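Long-range contacts in kunitz-type serine protease inhibitor homolog calcicludine (Dendroaspis angusticeps, PDB 5YV7), which blocks L-type calcium channels and is built as a homologue of Kunitz-type serine protease inhibitors: residues A[4-9]-A[54-59]; A[20-25]-A[35-40]. One frame throughout, in Å; residues are numbered along the deposited sequence.

From the N terminus, the turn at 4-9 comes first and is tied by contact 1 to helix 50-58, near the C terminus, so that one disulfide closes a loop spanning most of the chain. Nested inside that loop, contact 2 closes a much shorter one, pairing strand 20-26 with strand 31-37 at the open end of their hairpin. The two lie on opposite sides of the chain's centre, about 15 Å apart between centres. Phe25, at the end of segment 20-25, bridges them: Phe25 CG lies 3.5 Å from Cys57 CB and Phe25 CD2 3.4 Å from Cys7 O, packing the hairpin against the terminal disulfide.

Contact 1: A[4-9]-A[54-59]; sequences PWYCKE and RKKCLG
Cys7 and Cys57 bring a short N-terminal turn against the last turn of helix 50-58, with their CA atoms 5.7 Å apart; residues 5-7 have helical backbone angles, and Cys7 N bonds back to Pro4 O. A disulfide joins Cys7 SG to Cys57 SG at 2.0 Å, with a torsion of -83° about the S-S bond, close to the relaxed right angle. On both residues SG stands anti to the carbonyl carbon, beside the backbone N (chi1 -59° for Cys7 and -63° for Cys57), and Cys7 CB ends up 3.7 Å from Cys57 CB. Phe25 of strand 20-26 packs on both cysteines, and Phe47 on Cys57, which buries the bridge.

Next to the bridge, Pro4 offers the CG-CD edge of its ring to the helix backbone: Pro4 CG and CD each lie 3.3 Å from Lys56 O, and CD also approaches Cys57 CA. Tyr6 reaches Lys56 with the phenol end of its side chain, crossing the lysine chain at about a right angle. Tyr6 OH touches two aliphatic carbons, Lys56 CD at 3.4 Å and Lys56 CB at 3.5 Å, and Lys56 CB lies at the edge of the Tyr6 ring, near its plane. The ammonium of Lys56 forms a salt bridge with Glu52, one helical turn back.

No hydrogen bond joins the two segments. This is the disulfide joining the N- and C-terminal regions in the Kunitz/BPTI fold, and the join rests on one covalent bond flanked by van der Waals contacts. The methylene part of Lys56 serves the packing while its charge is met within the helix by Glu52.

Contact 2: A[20-25]-A[35-40]; sequences FSSFYF and FLFSGC
Phe20 and Phe37, then Ser22 and Phe35, pair as antiparallel hydrogen-bonded residues in the twisted beta hairpin of the Kunitz fold, the strand segments running at 123°. Each pair uses both N-H groups and both carbonyls. Phe20 N gives to Phe37 O at 2.8 Å, bent at the hydrogen (133°) but in the carbonyl plane; the return bond from Phe37 N to Phe20 O is straighter. Ser22 N meets Phe35 O nearly head-on to the C=O, whereas Phe35 N reaches Ser22 O at 2.9 Å from above the carbonyl plane. Between them, Ser21 and Leu36 form a non-hydrogen-bonded pair, their side chains on the other face from those of Ser22 and Phe35.

Ser38, beyond the strand, is held by loop partners: its OG bonds to Ile13 O. Cys40 is disulfide-bonded to Cys16, and Arg46 makes a cation-pi contact with Phe37.

Phe35 CG stands between the backbone N and the carbonyl carbon (chi1 80°), and one face of the ring is turned to Ser22 CB, which sits over it toward the rim in a CH-pi contact, 4.1 Å from the Phe35 centroid. Phe35 CE1 also touches Tyr24 CB at 3.6 Å.

Contact 1: A[4-9]-A[54-59]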
loop_
_atom_site.group_PDB
_atom_site.type_symbol
_atom_site.label_atom_id
_atom_site.label_comp_id
_atom_site.label_asym_id
_atom_site.label_seq_id
_atom_site.Cartn_x
_atom_site.Cartn_y
_atom_site.Cartn_z
ATOM N N PRO A 4 2.818 8.950 -7.248
ATOM C CA PRO A 4 3.558 8.084 -8.176
ATOM C C PRO A 4 2.761 6.831 -8.522
ATOM O O PRO A 4 1.777 6.485 -7.864
ATOM C CB PRO A 4 4.834 7.737 -7.406
ATOM C CG PRO A 4 4.458 7.879 -5.958
ATOM C CD PRO A 4 3.452 9.012 -5.919
ATOM N N TRP A 5 3.237 6.133 -9.564
ATOM C CA TRP A 5 2.442 5.092 -10.215
ATOM C C TRP A 5 2.105 3.953 -9.257
ATOM O O TRP A 5 0.996 3.403 -9.296
ATOM C CB TRP A 5 3.185 4.547 -11.439
ATOM C CG TRP A 5 4.399 3.725 -11.068
ATOM C CD1 TRP A 5 5.665 4.190 -10.829
ATOM C CD2 TRP A 5 4.448 2.305 -10.853
ATOM N NE1 TRP A 5 6.495 3.151 -10.487
ATOM C CE2 TRP A 5 5.776 1.983 -10.495
ATOM C CE3 TRP A 5 3.500 1.276 -10.926
ATOM C CZ2 TRP A 5 6.185 0.664 -10.217
ATOM C CZ3 TRP A 5 3.908 -0.047 -10.647
ATOM C CH2 TRP A 5 5.236 -0.332 -10.293
ATOM N N TYR A 6 3.053 3.567 -8.402
ATOM C CA TYR A 6 2.819 2.396 -7.574
ATOM C C TYR A 6 1.737 2.641 -6.534
ATOM O O TYR A 6 1.117 1.678 -6.071
ATOM C CB TYR A 6 4.113 1.946 -6.905
ATOM C CG TYR A 6 4.910 3.028 -6.220
ATOM C CD1 TYR A 6 4.694 3.332 -4.883
ATOM C CD2 TYR A 6 5.910 3.719 -6.900
ATOM C CE1 TYR A 6 5.435 4.308 -4.244
ATOM C CE2 TYR A 6 6.661 4.690 -6.271
ATOM C CZ TYR A 6 6.420 4.984 -4.940
ATOM O OH TYR A 6 7.159 5.956 -4.298
ATOM N N CYS A 7 1.475 3.906 -6.188
ATOM C CA CYS A 7 0.385 4.240 -5.280
ATOM C C CYS A 7 -0.985 4.059 -5.920
ATOM O O CYS A 7 -1.995 4.094 -5.207
ATOM C CB CYS A 7 0.551 5.678 -4.783
ATOM S SG CYS A 7 2.116 5.939 -3.923
ATOM N N LYS A 8 -1.047 3.869 -7.234
ATOM C CA LYS A 8 -2.308 3.682 -7.935
ATOM C C LYS A 8 -2.608 2.219 -8.233
ATOM O O LYS A 8 -3.664 1.921 -8.798
ATOM C CB LYS A 8 -2.309 4.470 -9.247
ATOM C CG LYS A 8 -2.676 5.938 -9.133
ATOM C CD LYS A 8 -1.910 6.777 -10.163
ATOM C CE LYS A 8 -2.811 7.506 -11.151
ATOM N NZ LYS A 8 -1.998 8.449 -12.027
ATOM N N GLU A 9 -1.705 1.311 -7.889
ATOM C CA GLU A 9 -1.958 -0.100 -8.114
ATOM C C GLU A 9 -3.016 -0.602 -7.133
ATOM O O GLU A 9 -3.151 -0.066 -6.032
ATOM C CB GLU A 9 -0.672 -0.898 -7.957
ATOM C CG GLU A 9 0.391 -0.542 -8.989
ATOM C CD GLU A 9 0.116 -1.191 -10.325
ATOM O OE1 GLU A 9 0.193 -2.442 -10.402
ATOM O OE2 GLU A 9 -0.188 -0.456 -11.288
ATOM N N ARG A 54 2.458 7.764 3.467
ATOM C CA ARG A 54 2.161 9.178 3.267
ATOM C C ARG A 54 3.328 9.899 2.615
ATOM O O ARG A 54 3.127 10.798 1.792
ATOM C CB ARG A 54 1.802 9.833 4.594
ATOM C CG ARG A 54 0.414 9.482 5.044
ATOM C CD ARG A 54 0.275 9.648 6.518
ATOM N NE ARG A 54 -1.124 9.646 6.903
ATOM C CZ ARG A 54 -1.543 9.553 8.161
ATOM N NH1 ARG A 54 -0.667 9.452 9.155
ATOM N NH2 ARG A 54 -2.837 9.564 8.425
ATOM N N LYS A 55 4.553 9.515 2.968
ATOM C CA LYS A 55 5.718 10.149 2.372
ATOM C C LYS A 55 5.752 9.905 0.870
ATOM O O LYS A 55 5.903 10.844 0.080
ATOM C CB LYS A 55 6.993 9.633 3.036
ATOM C CG LYS A 55 8.273 10.167 2.412
ATOM C CD LYS A 55 9.447 10.038 3.371
ATOM C CE LYS A 55 10.623 9.329 2.726
ATOM N NZ LYS A 55 11.931 9.831 3.239
ATOM N N LYS A 56 5.569 8.651 0.456
ATOM C CA LYS A 56 5.737 8.307 -0.949
ATOM C C LYS A 56 4.512 8.673 -1.776
ATOM O O LYS A 56 4.648 9.190 -2.885
ATOM C CB LYS A 56 6.058 6.815 -1.086
ATOM C CG LYS A 56 7.416 6.437 -0.504
ATOM C CD LYS A 56 7.937 5.131 -1.067
ATOM C CE LYS A 56 8.807 4.376 -0.057
ATOM N NZ LYS A 56 9.045 2.957 -0.470
ATOM N N CYS A 57 3.313 8.428 -1.258
ATOM C CA CYS A 57 2.108 8.585 -2.063
ATOM C C CYS A 57 1.504 9.979 -1.967
ATOM O O CYS A 57 0.859 10.429 -2.923
ATOM C CB CYS A 57 1.064 7.541 -1.651
ATOM S SG CYS A 57 1.634 5.860 -1.957
ATOM N N LEU A 58 1.677 10.669 -0.837
ATOM C CA LEU A 58 1.189 12.032 -0.722
ATOM C C LEU A 58 2.294 13.070 -0.863
ATOM O O LEU A 58 1.994 14.239 -1.115
ATOM C CB LEU A 58 0.461 12.224 0.616
ATOM C CG LEU A 58 -0.860 11.457 0.726
ATOM C CD1 LEU A 58 -1.453 11.568 2.127
ATOM C CD2 LEU A 58 -1.850 11.944 -0.301
ATOM N N GLY A 59 3.555 12.667 -0.742
ATOM C CA GLY A 59 4.628 13.632 -0.725
ATOM C C GLY A 59 4.855 14.271 0.620
ATOM O O GLY A 59 5.548 15.289 0.699
#

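Contact 2: A[20-25]-A[35-40]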
loop_
_atom_site.group_PDB
_atom_site.type_symbol
_atom_site.label_atom_id
_atom_site.label_comp_id
_atom_site.label_asym_id
_atom_site.label_seq_id
_atom_site.Cartn_x
_atom_site.Cartn_y
_atom_site.Cartn_z
ATOM N N PHE A 20 0.690 -10.047 7.520
ATOM C CA PHE A 20 1.607 -8.995 7.936
ATOM C C PHE A 20 0.883 -7.669 7.809
ATOM O O PHE A 20 0.449 -7.299 6.712
ATOM C CB PHE A 20 2.882 -8.986 7.086
ATOM C CG PHE A 20 3.653 -10.257 7.153
ATOM C CD1 PHE A 20 3.380 -11.300 6.271
ATOM C CD2 PHE A 20 4.646 -10.427 8.103
ATOM C CE1 PHE A 20 4.087 -12.492 6.340
ATOM C CE2 PHE A 20 5.354 -11.609 8.176
ATOM C CZ PHE A 20 5.075 -12.645 7.299
ATOM N N SER A 21 0.751 -6.962 8.923
ATOM C CA SER A 21 0.098 -5.665 8.890
ATOM C C SER A 21 0.845 -4.741 7.950
ATOM O O SER A 21 2.072 -4.620 8.016
ATOM C CB SER A 21 0.030 -5.074 10.286
ATOM O OG SER A 21 -0.719 -5.953 11.105
ATOM N N SER A 22 0.098 -4.108 7.060
ATOM C CA SER A 22 0.675 -3.301 6.006
ATOM C C SER A 22 -0.240 -2.112 5.744
ATOM O O SER A 22 -1.332 -1.994 6.307
ATOM C CB SER A 22 0.895 -4.141 4.738
ATOM O OG SER A 22 1.843 -5.175 4.955
ATOM N N PHE A 23 0.210 -1.226 4.877
ATOM C CA PHE A 23 -0.596 -0.107 4.431
ATOM C C PHE A 23 -0.541 -0.042 2.915
ATOM O O PHE A 23 0.449 -0.450 2.294
ATOM C CB PHE A 23 -0.116 1.198 5.058
ATOM C CG PHE A 23 -0.356 1.265 6.533
ATOM C CD1 PHE A 23 0.577 0.744 7.428
ATOM C CD2 PHE A 23 -1.529 1.804 7.029
ATOM C CE1 PHE A 23 0.351 0.771 8.793
ATOM C CE2 PHE A 23 -1.764 1.841 8.400
ATOM C CZ PHE A 23 -0.820 1.323 9.284
ATOM N N TYR A 24 -1.642 0.415 2.323
ATOM C CA TYR A 24 -1.680 0.700 0.898
ATOM C C TYR A 24 -2.375 2.033 0.696
ATOM O O TYR A 24 -3.068 2.543 1.582
ATOM C CB TYR A 24 -2.391 -0.395 0.090
ATOM C CG TYR A 24 -3.907 -0.281 0.043
ATOM C CD1 TYR A 24 -4.688 -0.619 1.143
ATOM C CD2 TYR A 24 -4.553 0.141 -1.109
ATOM C CE1 TYR A 24 -6.070 -0.536 1.094
ATOM C CE2 TYR A 24 -5.933 0.228 -1.166
ATOM C CZ TYR A 24 -6.688 -0.113 -0.061
ATOM O OH TYR A 24 -8.065 -0.025 -0.113
ATOM N N PHE A 25 -2.172 2.594 -0.482
ATOM C CA PHE A 25 -2.764 3.866 -0.855
ATOM C C PHE A 25 -4.005 3.573 -1.685
ATOM O O PHE A 25 -3.905 3.010 -2.778
ATOM C CB PHE A 25 -1.766 4.715 -1.637
ATOM C CG PHE A 25 -2.183 6.131 -1.795
ATOM C CD1 PHE A 25 -2.353 6.943 -0.675
ATOM C CD2 PHE A 25 -2.404 6.665 -3.057
ATOM C CE1 PHE A 25 -2.740 8.273 -0.805
ATOM C CE2 PHE A 25 -2.799 8.004 -3.210
ATOM C CZ PHE A 25 -2.967 8.811 -2.076
ATOM N N PHE A 35 -3.986 -2.820 5.623
ATOM C CA PHE A 35 -4.467 -4.104 5.122
ATOM C C PHE A 35 -3.517 -5.203 5.578
ATOM O O PHE A 35 -2.408 -4.937 6.052
ATOM C CB PHE A 35 -4.639 -4.100 3.591
ATOM C CG PHE A 35 -3.361 -4.303 2.799
ATOM C CD1 PHE A 35 -2.492 -3.238 2.565
ATOM C CD2 PHE A 35 -3.065 -5.549 2.237
ATOM C CE1 PHE A 35 -1.331 -3.412 1.793
ATOM C CE2 PHE A 35 -1.915 -5.739 1.471
ATOM C CZ PHE A 35 -1.042 -4.673 1.240
ATOM N N LEU A 36 -3.983 -6.441 5.462
ATOM C CA LEU A 36 -3.190 -7.607 5.825
ATOM C C LEU A 36 -2.586 -8.203 4.557
ATOM O O LEU A 36 -3.316 -8.647 3.668
ATOM C CB LEU A 36 -4.033 -8.647 6.574
ATOM C CG LEU A 36 -4.578 -8.194 7.933
ATOM C CD1 LEU A 36 -5.316 -9.333 8.647
ATOM C CD2 LEU A 36 -3.466 -7.606 8.825
ATOM N N PHE A 37 -1.255 -8.188 4.478
ATOM C CA PHE A 37 -0.517 -8.780 3.370
ATOM C C PHE A 37 -0.190 -10.237 3.695
ATOM O O PHE A 37 0.182 -10.566 4.827
ATOM C CB PHE A 37 0.755 -7.967 3.111
ATOM C CG PHE A 37 1.645 -8.529 2.042
ATOM C CD1 PHE A 37 1.134 -8.886 0.803
ATOM C CD2 PHE A 37 3.008 -8.689 2.269
ATOM C CE1 PHE A 37 1.966 -9.403 -0.197
ATOM C CE2 PHE A 37 3.851 -9.198 1.266
ATOM C CZ PHE A 37 3.326 -9.554 0.038
ATOM N N SER A 38 -0.356 -11.116 2.702
ATOM C CA SER A 38 -0.168 -12.544 2.938
ATOM C C SER A 38 1.299 -12.919 3.094
ATOM O O SER A 38 1.594 -13.964 3.679
ATOM C CB SER A 38 -0.791 -13.372 1.808
ATOM O OG SER A 38 0.008 -13.319 0.647
ATOM N N GLY A 39 2.221 -12.103 2.577
ATOM C CA GLY A 39 3.641 -12.368 2.677
ATOM C C GLY A 39 4.353 -12.591 1.358
ATOM O O GLY A 39 5.584 -12.478 1.317
ATOM N N CYS A 40 3.628 -12.899 0.280
ATOM C CA CYS A 40 4.235 -12.920 -1.046
ATOM C C CYS A 40 3.181 -12.616 -2.109
ATOM O O CYS A 40 1.983 -12.560 -1.831
ATOM C CB CYS A 40 4.900 -14.270 -1.330
ATOM S SG CYS A 40 3.711 -15.606 -1.607
#